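Local coordinates for protein ectonucleoside triphosphate diphosphohydrolase 4 (Homo sapiens, PDB 6WG5) that belongs to the GDA1/CD39 (nucleoside phosphatase) family of the actin-like ATPase clan and carries N-linked sugar on its surface, at residues 288-293 with 353-358; 292-297 with 328-333; 276-281 with 364-369. One frame throughout, in Å; residues are numbered along the deposited sequence.

In the fold
From the N-terminal side, strand 270-279 runs into segment 276-281, and helix 283-296 follows directly, carrying first 288-293 and then 292-297. The chain then closes three loops in reverse order. Interaction 2 comes first, 328-333 returning to the helix after 30 residues; 353-358 then closes interaction 1 and 364-369 interaction 3. All three are therefore concentric, and none crosses another. Interactions 1 and 2 both use helix 283-296, which thus packs against a beta hairpin through 328-333 and a glycosylated loop through 353-358. Interactions 1 and 3, with centres 13 Å apart, join through Arg289 to Gly280 and Asn357 to Asn367, beside the same NAG.

Interaction 1. Residues 288-293 with 353-358; sequences QRYEDR and QPFMNK. With NAG (2-acetamido-2-deoxy-beta-D-glucopyranose), chain B.
Pro354 opens the contact by setting its CB near the edge of the Arg293 guanidinium, 3.7 Å from NH1, the two side chains crossing at about a right angle. Phe355 comes next and carries most of the interface, its ring lying between two residues of helix 283-296. Over one face lies the Arg293 guanidinium, with planes 29° apart and centres separated by 4.2 Å, an off-centre cation-pi stack. The arginine chain is bent at chi3, and its NE lies 3.6 Å from Phe355 CZ. Toward the opposite face comes Tyr290, whose ring edge points at Phe355 in an offset edge-to-face pair, planes at 79°; Tyr290 CD1 approaches Phe355 CE2 to 3.7 Å. The phenol oxygen is engaged separately, by Asp319.

The backbone of Phe355 takes part as well. Its O accepts from Arg289 NH1 at 2.7 Å and, weakly, from Arg289 NH2, so one carbonyl engages both terminal nitrogens, and NH2 also donates to Gly280 O. The donors are not well aligned: the NH1 bond has an N-H...O angle of 135°. Phe355 CB lies over one face of this guanidinium, while the acetamido methyl C8 of NAG sits over the centre of the other, 3.7 Å above the plane.

Asn357 ends the sequence of contacts. Its ND2 is bonded covalently to NAG C1 and hydrogen-bonded to Asn367 OD1, whereas OD1 accepts a hydrogen bond from a water that also receives a weak bond from Arg293 NH2. The covalent Asn357-NAG link marks an N-glycosylation site, and its first sugar packs on Arg289 of helix 283-296.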
loop_
_atom_site.group_PDB
_atom_site.type_symbol
_atom_site.label_atom_id
_atom_site.label_comp_id
_atom_site.label_asym_id
_atom_site.label_seq_id
_atom_site.Cartn_x
_atom_site.Cartn_y
_atom_site.Cartn_z
ATOM N N GLN A 288 19.533 2.578 -8.346
ATOM C CA GLN A 288 20.791 2.301 -7.664
ATOM C C GLN A 288 21.386 0.976 -8.126
ATOM O O GLN A 288 22.598 0.876 -8.347
ATOM C CB GLN A 288 20.579 2.301 -6.149
ATOM C CG GLN A 288 21.861 2.126 -5.347
ATOM C CD GLN A 288 22.889 3.202 -5.652
ATOM O OE1 GLN A 288 22.634 4.392 -5.462
ATOM N NE2 GLN A 288 24.054 2.786 -6.139
ATOM N N ARG A 289 20.549 -0.052 -8.279
ATOM C CA ARG A 289 21.037 -1.324 -8.802
ATOM C C ARG A 289 21.575 -1.156 -10.217
ATOM O O ARG A 289 22.550 -1.811 -10.604
ATOM C CB ARG A 289 19.916 -2.362 -8.771
ATOM C CG ARG A 289 19.419 -2.704 -7.371
ATOM C CD ARG A 289 18.134 -3.505 -7.436
ATOM N NE ARG A 289 18.278 -4.650 -8.325
ATOM C CZ ARG A 289 17.277 -5.238 -8.968
ATOM N NH1 ARG A 289 17.522 -6.276 -9.758
ATOM N NH2 ARG A 289 16.036 -4.792 -8.836
ATOM N N TYR A 290 20.949 -0.277 -11.002
ATOM C CA TYR A 290 21.409 -0.024 -12.362
ATOM C C TYR A 290 22.764 0.674 -12.357
ATOM O O TYR A 290 23.682 0.276 -13.084
ATOM C CB TYR A 290 20.361 0.806 -13.107
ATOM C CG TYR A 290 20.768 1.260 -14.491
ATOM C CD1 TYR A 290 20.950 0.346 -15.517
ATOM C CD2 TYR A 290 20.949 2.606 -14.775
ATOM C CE1 TYR A 290 21.315 0.759 -16.785
ATOM C CE2 TYR A 290 21.310 3.029 -16.037
ATOM C CZ TYR A 290 21.492 2.101 -17.039
ATOM O OH TYR A 290 21.858 2.517 -18.299
ATOM N N GLU A 291 22.912 1.714 -11.532
ATOM C CA GLU A 291 24.201 2.391 -11.427
ATOM C C GLU A 291 25.280 1.458 -10.895
ATOM O O GLU A 291 26.441 1.562 -11.303
ATOM C CB GLU A 291 24.073 3.624 -10.530
ATOM C CG GLU A 291 23.217 4.737 -11.127
ATOM C CD GLU A 291 23.093 5.946 -10.216
ATOM O OE1 GLU A 291 23.696 5.940 -9.122
ATOM O OE2 GLU A 291 22.391 6.908 -10.597
ATOM N N ASP A 292 24.918 0.542 -9.993
ATOM C CA ASP A 292 25.896 -0.404 -9.467
ATOM C C ASP A 292 26.504 -1.246 -10.579
ATOM O O ASP A 292 27.704 -1.540 -10.557
ATOM C CB ASP A 292 25.250 -1.305 -8.413
ATOM C CG ASP A 292 25.039 -0.599 -7.087
ATOM O OD1 ASP A 292 25.695 0.436 -6.845
ATOM O OD2 ASP A 292 24.220 -1.089 -6.279
ATOM N N ARG A 293 25.695 -1.651 -11.562
ATOM C CA ARG A 293 26.217 -2.499 -12.627
ATOM C C ARG A 293 27.035 -1.688 -13.627
ATOM O O ARG A 293 28.028 -2.187 -14.166
ATOM C CB ARG A 293 25.081 -3.239 -13.336
ATOM C CG ARG A 293 25.537 -4.549 -13.970
ATOM C CD ARG A 293 24.490 -5.162 -14.884
ATOM N NE ARG A 293 23.523 -5.989 -14.163
ATOM C CZ ARG A 293 22.554 -6.690 -14.749
ATOM N NH1 ARG A 293 22.418 -6.665 -16.071
ATOM N NH2 ARG A 293 21.717 -7.417 -14.017
ATOM N N GLN A 353 15.601 -4.081 -18.297
ATOM C CA GLN A 353 14.912 -5.371 -18.247
ATOM C C GLN A 353 15.536 -6.349 -17.261
ATOM O O GLN A 353 14.807 -6.880 -16.409
ATOM C CB GLN A 353 14.886 -5.984 -19.653
ATOM C CG GLN A 353 13.770 -5.475 -20.536
ATOM C CD GLN A 353 12.441 -6.112 -20.208
ATOM O OE1 GLN A 353 11.513 -5.440 -19.765
ATOM N NE2 GLN A 353 12.342 -7.419 -20.421
ATOM N N PRO A 354 16.839 -6.634 -17.312
ATOM C CA PRO A 354 17.403 -7.652 -16.408
ATOM C C PRO A 354 17.112 -7.407 -14.941
ATOM O O PRO A 354 17.026 -8.367 -14.164
ATOM C CB PRO A 354 18.911 -7.571 -16.693
ATOM C CG PRO A 354 19.015 -6.997 -18.061
ATOM C CD PRO A 354 17.858 -6.061 -18.207
ATOM N N PHE A 355 16.954 -6.151 -14.532
ATOM C CA PHE A 355 16.834 -5.826 -13.118
ATOM C C PHE A 355 15.471 -6.174 -12.539
ATOM O O PHE A 355 15.312 -6.127 -11.314
ATOM C CB PHE A 355 17.140 -4.343 -12.909
ATOM C CG PHE A 355 18.539 -3.971 -13.295
ATOM C CD1 PHE A 355 19.565 -4.025 -12.367
ATOM C CD2 PHE A 355 18.838 -3.598 -14.594
ATOM C CE1 PHE A 355 20.856 -3.696 -12.723
ATOM C CE2 PHE A 355 20.128 -3.269 -14.954
ATOM C CZ PHE A 355 21.138 -3.320 -14.018
ATOM N N MET A 356 14.493 -6.517 -13.379
ATOM C CA MET A 356 13.259 -7.105 -12.872
ATOM C C MET A 356 13.472 -8.532 -12.392
ATOM O O MET A 356 12.643 -9.055 -11.641
ATOM C CB MET A 356 12.180 -7.065 -13.948
ATOM C CG MET A 356 11.772 -5.657 -14.337
ATOM S SD MET A 356 10.237 -5.616 -15.271
ATOM C CE MET A 356 10.748 -6.405 -16.795
ATOM N N ASN A 357 14.568 -9.171 -12.802
ATOM C CA ASN A 357 14.950 -10.482 -12.280
ATOM C C ASN A 357 13.925 -11.551 -12.653
ATOM O O ASN A 357 13.668 -12.489 -11.895
ATOM C CB ASN A 357 15.158 -10.416 -10.763
ATOM C CG ASN A 357 16.599 -10.139 -10.389
ATOM O OD1 ASN A 357 17.418 -9.797 -11.242
ATOM N ND2 ASN A 357 16.916 -10.288 -9.111
ATOM N N LYS A 358 13.348 -11.420 -13.845
ATOM C CA LYS A 358 12.359 -12.385 -14.304
ATOM C C LYS A 358 13.019 -13.713 -14.646
ATOM O O LYS A 358 14.141 -13.758 -15.155
ATOM C CB LYS A 358 11.615 -11.850 -15.526
ATOM C CG LYS A 358 10.653 -10.711 -15.226
ATOM C CD LYS A 358 9.823 -10.324 -16.447
ATOM C CE LYS A 358 8.760 -11.368 -16.779
ATOM N NZ LYS A 358 7.697 -11.445 -15.739
HETATM C C1 NAG B . 18.275 -10.087 -8.690
HETATM C C2 NAG B . 18.419 -9.807 -7.191
HETATM C C3 NAG B . 19.889 -9.857 -6.772
HETATM C C4 NAG B . 20.566 -11.130 -7.263
HETATM C C5 NAG B . 20.327 -11.310 -8.755
HETATM C C6 NAG B . 20.858 -12.618 -9.291
HETATM C C7 NAG B . 16.857 -8.350 -5.971
HETATM C C8 NAG B . 16.413 -6.937 -5.740
HETATM N N2 NAG B . 17.848 -8.512 -6.853
HETATM O O3 NAG B . 19.968 -9.786 -5.352
HETATM O O4 NAG B . 21.970 -11.030 -7.052
HETATM O O5 NAG B . 18.918 -11.307 -9.013
HETATM O O6 NAG B . 20.337 -12.892 -10.585
HETATM O O7 NAG B . 16.340 -9.298 -5.390
HETATM O O HOH W 1 20.037 -8.050 -11.830
#

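Interaction 2. Residues 292-297 with 328-333; sequences DRIFAN and DEIQQN
Phe295 and Gln332 meet face-on where helix 283-296 packs across a beta hairpin, formed by strands 327-332 and 335-341. The local axes of 292-296 and 328-332 are 9.4 Å apart at closest approach and make an angle of 76°, so the helix runs steeply across the edge strand.

Phe295 has CG anti to its backbone N (chi1 -176°), which carries the ring toward the strand. Gln332 CB lies over the centre of that ring, 3.6 Å from its centroid and close to the ring normal, a CH-pi contact. Beyond CG the glutamine chain is extended, and its flat terminal amide is nearly parallel to the ring, with planes 21° apart. The two side chains thus form a layered pair that crosses obliquely.

Ile330, two residues earlier on the strand, also points at the helix. Its CG2 approaches the Phe295 ring obliquely, 4.1 Å from CD2. Ile337 and Gln335 of the partner strand touch Phe295 too, so both strands of the hairpin receive it. The other branch of Ile330 reaches Ile294 at about a right angle, ending with CD1 3.9 Å from Ile294 CG2.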
loop_
_atom_site.group_PDB
_atom_site.type_symbol
_atom_site.label_atom_id
_atom_site.label_comp_id
_atom_site.label_asym_id
_atom_site.label_seq_id
_atom_site.Cartn_x
_atom_site.Cartn_y
_atom_site.Cartn_z
ATOM N N ASP A 292 24.918 0.542 -9.993
ATOM C CA ASP A 292 25.896 -0.404 -9.467
ATOM C C ASP A 292 26.504 -1.246 -10.579
ATOM O O ASP A 292 27.704 -1.540 -10.557
ATOM C CB ASP A 292 25.250 -1.305 -8.413
ATOM C CG ASP A 292 25.039 -0.599 -7.087
ATOM O OD1 ASP A 292 25.695 0.436 -6.845
ATOM O OD2 ASP A 292 24.220 -1.089 -6.279
ATOM N N ARG A 293 25.695 -1.651 -11.562
ATOM C CA ARG A 293 26.217 -2.499 -12.627
ATOM C C ARG A 293 27.035 -1.688 -13.627
ATOM O O ARG A 293 28.028 -2.187 -14.166
ATOM C CB ARG A 293 25.081 -3.239 -13.336
ATOM C CG ARG A 293 25.537 -4.549 -13.970
ATOM C CD ARG A 293 24.490 -5.162 -14.884
ATOM N NE ARG A 293 23.523 -5.989 -14.163
ATOM C CZ ARG A 293 22.554 -6.690 -14.749
ATOM N NH1 ARG A 293 22.418 -6.665 -16.071
ATOM N NH2 ARG A 293 21.717 -7.417 -14.017
ATOM N N ILE A 294 26.631 -0.444 -13.895
ATOM C CA ILE A 294 27.464 0.444 -14.704
ATOM C C ILE A 294 28.835 0.591 -14.064
ATOM O O ILE A 294 29.871 0.506 -14.736
ATOM C CB ILE A 294 26.781 1.813 -14.881
ATOM C CG1 ILE A 294 25.531 1.676 -15.752
ATOM C CG2 ILE A 294 27.754 2.830 -15.494
ATOM C CD1 ILE A 294 24.721 2.953 -15.856
ATOM N N PHE A 295 28.860 0.819 -12.750
ATOM C CA PHE A 295 30.127 0.981 -12.047
ATOM C C PHE A 295 30.955 -0.296 -12.117
ATOM O O PHE A 295 32.152 -0.259 -12.425
ATOM C CB PHE A 295 29.870 1.378 -10.594
ATOM C CG PHE A 295 31.121 1.648 -9.820
ATOM C CD1 PHE A 295 31.757 0.631 -9.127
ATOM C CD2 PHE A 295 31.674 2.916 -9.799
ATOM C CE1 PHE A 295 32.918 0.876 -8.422
ATOM C CE2 PHE A 295 32.836 3.169 -9.097
ATOM C CZ PHE A 295 33.460 2.147 -8.407
ATOM N N ALA A 296 30.329 -1.440 -11.837
ATOM C CA ALA A 296 31.064 -2.699 -11.826
ATOM C C ALA A 296 31.584 -3.052 -13.214
ATOM O O ALA A 296 32.683 -3.604 -13.346
ATOM C CB ALA A 296 30.173 -3.819 -11.293
ATOM N N ASN A 297 30.815 -2.745 -14.257
ATOM C CA ASN A 297 31.181 -3.131 -15.613
ATOM C C ASN A 297 32.251 -2.238 -16.227
ATOM O O ASN A 297 32.591 -2.429 -17.399
ATOM C CB ASN A 297 29.940 -3.132 -16.511
ATOM C CG ASN A 297 29.061 -4.346 -16.286
ATOM O OD1 ASN A 297 29.506 -5.353 -15.735
ATOM N ND2 ASN A 297 27.811 -4.262 -16.720
ATOM N N ASP A 328 26.068 13.441 -15.089
ATOM C CA ASP A 328 25.940 12.804 -13.788
ATOM C C ASP A 328 27.200 11.992 -13.531
ATOM O O ASP A 328 28.013 11.769 -14.433
ATOM C CB ASP A 328 24.686 11.913 -13.729
ATOM C CG ASP A 328 24.335 11.479 -12.317
ATOM O OD1 ASP A 328 24.682 12.207 -11.362
ATOM O OD2 ASP A 328 23.703 10.410 -12.162
ATOM N N GLU A 329 27.371 11.549 -12.288
ATOM C CA GLU A 329 28.544 10.762 -11.941
ATOM C C GLU A 329 28.193 9.770 -10.842
ATOM O O GLU A 329 27.322 10.024 -10.006
ATOM C CB GLU A 329 29.708 11.661 -11.504
ATOM C CG GLU A 329 29.441 12.472 -10.249
ATOM C CD GLU A 329 30.459 13.580 -10.047
ATOM O OE1 GLU A 329 30.941 14.138 -11.056
ATOM O OE2 GLU A 329 30.781 13.891 -8.880
ATOM N N ILE A 330 28.882 8.630 -10.865
ATOM C CA ILE A 330 28.728 7.571 -9.875
ATOM C C ILE A 330 29.994 7.530 -9.033
ATOM O O ILE A 330 31.099 7.408 -9.574
ATOM C CB ILE A 330 28.478 6.206 -10.538
ATOM C CG1 ILE A 330 27.258 6.272 -11.460
ATOM C CG2 ILE A 330 28.291 5.124 -9.479
ATOM C CD1 ILE A 330 27.100 5.052 -12.343
ATOM N N GLN A 331 29.834 7.629 -7.717
ATOM C CA GLN A 331 30.948 7.577 -6.780
ATOM C C GLN A 331 30.794 6.349 -5.899
ATOM O O GLN A 331 29.748 6.159 -5.269
ATOM C CB GLN A 331 31.011 8.847 -5.931
ATOM C CG GLN A 331 31.682 10.005 -6.646
ATOM C CD GLN A 331 31.075 11.347 -6.292
ATOM O OE1 GLN A 331 30.493 11.518 -5.220
ATOM N NE2 GLN A 331 31.201 12.306 -7.201
ATOM N N GLN A 332 31.835 5.521 -5.854
ATOM C CA GLN A 332 31.744 4.225 -5.196
ATOM C C GLN A 332 33.153 3.703 -4.964
ATOM O O GLN A 332 33.947 3.620 -5.907
ATOM C CB GLN A 332 30.926 3.254 -6.058
ATOM C CG GLN A 332 30.381 2.038 -5.338
ATOM C CD GLN A 332 29.267 1.369 -6.124
ATOM O OE1 GLN A 332 28.335 2.030 -6.586
ATOM N NE2 GLN A 332 29.364 0.056 -6.292
ATOM N N ASN A 333 33.464 3.366 -3.712
ATOM C CA ASN A 333 34.792 2.883 -3.331
ATOM C C ASN A 333 35.869 3.928 -3.601
ATOM O O ASN A 333 37.017 3.589 -3.899
ATOM C CB ASN A 333 35.139 1.576 -4.052
ATOM C CG ASN A 333 34.136 0.472 -3.776
ATOM O OD1 ASN A 333 33.514 0.434 -2.715
ATOM N ND2 ASN A 333 33.978 -0.437 -4.733
#

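Interaction 3. Residues 276-281 with 364-369; sequences ATFLGF and TSLNGV. With NAG (2-acetamido-2-deoxy-beta-D-glucopyranose), chain B.
Phe278 and Leu366 form the centre of this buried contact. Leu366 CB sits over one face of the Phe278 ring, offset toward the rim and 4.1 Å from the centroid, a CH-pi approach. At the ring's edge, near its plane, is Val369 CB, 3.7 Å from Phe278 CE1, the two side chains meeting tip to tip. Leu366 CD1, placed by an anti chi2 (179°), touches both aromatics: it is 4.0 Å from Phe278 CG and equally far from Phe281 CD1.

Phe281 continues the contact to Asn367, its CZ lying 3.8 Å from Asn367 CG, and the acetamido methyl C8 of NAG meets the same ring obliquely. The polar end of Asn367 is engaged by Asn357.

In the second shell, a type II turn from Phe278 to Phe281 brings both rings to the same loop; Gly280 occupies its third position with phi 83°. The facing loop is folded back by Ser365 N to Val369 O and Val369 N to Leu366 O bonds.

Farther out, Phe278 pairs through its backbone with Thr230 of strand 229-235, and Phe281 O accepts a hydrogen bond from Trp448 NE1 of helix 436-456. Through Leu366 and Val369 against Phe278, loop 364-369 covers the end of strand 270-279, just before the chain turns into helix 283-296.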
loop_
_atom_site.group_PDB
_atom_site.type_symbol
_atom_site.label_atom_id
_atom_site.label_comp_id
_atom_site.label_asym_id
_atom_site.label_seq_id
_atom_site.Cartn_x
_atom_site.Cartn_y
_atom_site.Cartn_z
ATOM N N ALA A 276 2.022 -9.374 -2.632
ATOM C CA ALA A 276 3.437 -9.595 -2.889
ATOM C C ALA A 276 4.190 -8.285 -2.724
ATOM O O ALA A 276 3.743 -7.243 -3.215
ATOM C CB ALA A 276 3.666 -10.165 -4.293
ATOM N N THR A 277 5.328 -8.343 -2.035
ATOM C CA THR A 277 6.202 -7.196 -1.833
ATOM C C THR A 277 7.577 -7.549 -2.376
ATOM O O THR A 277 8.082 -8.648 -2.122
ATOM C CB THR A 277 6.290 -6.823 -0.349
ATOM O OG1 THR A 277 4.972 -6.755 0.208
ATOM C CG2 THR A 277 6.974 -5.481 -0.176
ATOM N N PHE A 278 8.181 -6.624 -3.119
ATOM C CA PHE A 278 9.443 -6.869 -3.816
ATOM C C PHE A 278 10.477 -5.852 -3.339
ATOM O O PHE A 278 10.507 -4.714 -3.819
ATOM C CB PHE A 278 9.238 -6.801 -5.326
ATOM C CG PHE A 278 8.261 -7.818 -5.844
ATOM C CD1 PHE A 278 8.676 -9.105 -6.149
ATOM C CD2 PHE A 278 6.926 -7.492 -6.016
ATOM C CE1 PHE A 278 7.777 -10.048 -6.622
ATOM C CE2 PHE A 278 6.021 -8.429 -6.488
ATOM C CZ PHE A 278 6.448 -9.707 -6.791
ATOM N N LEU A 279 11.321 -6.269 -2.398
ATOM C CA LEU A 279 12.386 -5.410 -1.899
ATOM C C LEU A 279 13.441 -5.200 -2.977
ATOM O O LEU A 279 13.876 -6.153 -3.630
ATOM C CB LEU A 279 13.023 -6.025 -0.653
ATOM C CG LEU A 279 12.484 -5.583 0.710
ATOM C CD1 LEU A 279 13.007 -4.197 1.061
ATOM C CD2 LEU A 279 10.960 -5.609 0.745
ATOM N N GLY A 280 13.857 -3.952 -3.158
ATOM C CA GLY A 280 14.838 -3.628 -4.170
ATOM C C GLY A 280 14.277 -3.457 -5.562
ATOM O O GLY A 280 15.052 -3.411 -6.522
ATOM N N PHE A 281 12.954 -3.364 -5.704
ATOM C CA PHE A 281 12.315 -3.168 -7.000
ATOM C C PHE A 281 11.506 -1.877 -7.045
ATOM O O PHE A 281 10.650 -1.714 -7.921
ATOM C CB PHE A 281 11.442 -4.375 -7.343
ATOM C CG PHE A 281 12.228 -5.635 -7.553
ATOM C CD1 PHE A 281 12.564 -6.053 -8.830
ATOM C CD2 PHE A 281 12.658 -6.386 -6.473
ATOM C CE1 PHE A 281 13.300 -7.206 -9.026
ATOM C CE2 PHE A 281 13.394 -7.540 -6.661
ATOM C CZ PHE A 281 13.718 -7.951 -7.940
ATOM N N THR A 364 4.904 -16.398 -13.109
ATOM C CA THR A 364 5.815 -15.657 -12.251
ATOM C C THR A 364 6.028 -14.257 -12.808
ATOM O O THR A 364 5.987 -14.038 -14.023
ATOM C CB THR A 364 7.170 -16.363 -12.108
ATOM O OG1 THR A 364 7.734 -16.600 -13.403
ATOM C CG2 THR A 364 7.008 -17.683 -11.366
ATOM N N SER A 365 6.259 -13.309 -11.900
ATOM C CA SER A 365 6.441 -11.909 -12.263
ATOM C C SER A 365 7.872 -11.469 -11.977
ATOM O O SER A 365 8.798 -11.861 -12.693
ATOM C CB SER A 365 5.439 -11.033 -11.508
ATOM O OG SER A 365 5.513 -11.264 -10.113
ATOM N N LEU A 366 8.070 -10.659 -10.942
ATOM C CA LEU A 366 9.404 -10.193 -10.599
ATOM C C LEU A 366 10.112 -11.216 -9.727
ATOM O O LEU A 366 9.490 -11.884 -8.896
ATOM C CB LEU A 366 9.337 -8.858 -9.856
ATOM C CG LEU A 366 8.594 -7.706 -10.528
ATOM C CD1 LEU A 366 8.627 -6.482 -9.633
ATOM C CD2 LEU A 366 9.196 -7.397 -11.882
ATOM N N ASN A 367 11.423 -11.336 -9.916
ATOM C CA ASN A 367 12.264 -12.146 -9.044
ATOM C C ASN A 367 11.816 -13.601 -8.997
ATOM O O ASN A 367 12.101 -14.308 -8.027
ATOM C CB ASN A 367 12.283 -11.556 -7.629
ATOM C CG ASN A 367 13.659 -11.586 -6.996
ATOM O OD1 ASN A 367 14.672 -11.763 -7.675
ATOM N ND2 ASN A 367 13.701 -11.402 -5.682
ATOM N N GLY A 368 11.113 -14.064 -10.029
ATOM C CA GLY A 368 10.639 -15.433 -10.061
ATOM C C GLY A 368 9.564 -15.759 -9.049
ATOM O O GLY A 368 9.371 -16.931 -8.723
ATOM N N VAL A 369 8.854 -14.759 -8.546
ATOM C CA VAL A 369 7.821 -14.971 -7.538
ATOM C C VAL A 369 6.520 -15.336 -8.234
ATOM O O VAL A 369 6.189 -14.791 -9.293
ATOM C CB VAL A 369 7.653 -13.720 -6.655
ATOM C CG1 VAL A 369 6.466 -13.879 -5.713
ATOM C CG2 VAL A 369 8.924 -13.462 -5.864
HETATM C C1 NAG B . 18.275 -10.087 -8.690
HETATM C C2 NAG B . 18.419 -9.807 -7.191
HETATM C C3 NAG B . 19.889 -9.857 -6.772
HETATM C C4 NAG B . 20.566 -11.130 -7.263
HETATM C C5 NAG B . 20.327 -11.310 -8.755
HETATM C C6 NAG B . 20.858 -12.618 -9.291
HETATM C C7 NAG B . 16.857 -8.350 -5.971
HETATM C C8 NAG B . 16.413 -6.937 -5.740
HETATM N N2 NAG B . 17.848 -8.512 -6.853
HETATM O O3 NAG B . 19.968 -9.786 -5.352
HETATM O O4 NAG B . 21.970 -11.030 -7.052
HETATM O O5 NAG B . 18.918 -11.307 -9.013
HETATM O O6 NAG B . 20.337 -12.892 -10.585
HETATM O O7 NAG B . 16.340 -9.298 -5.390
#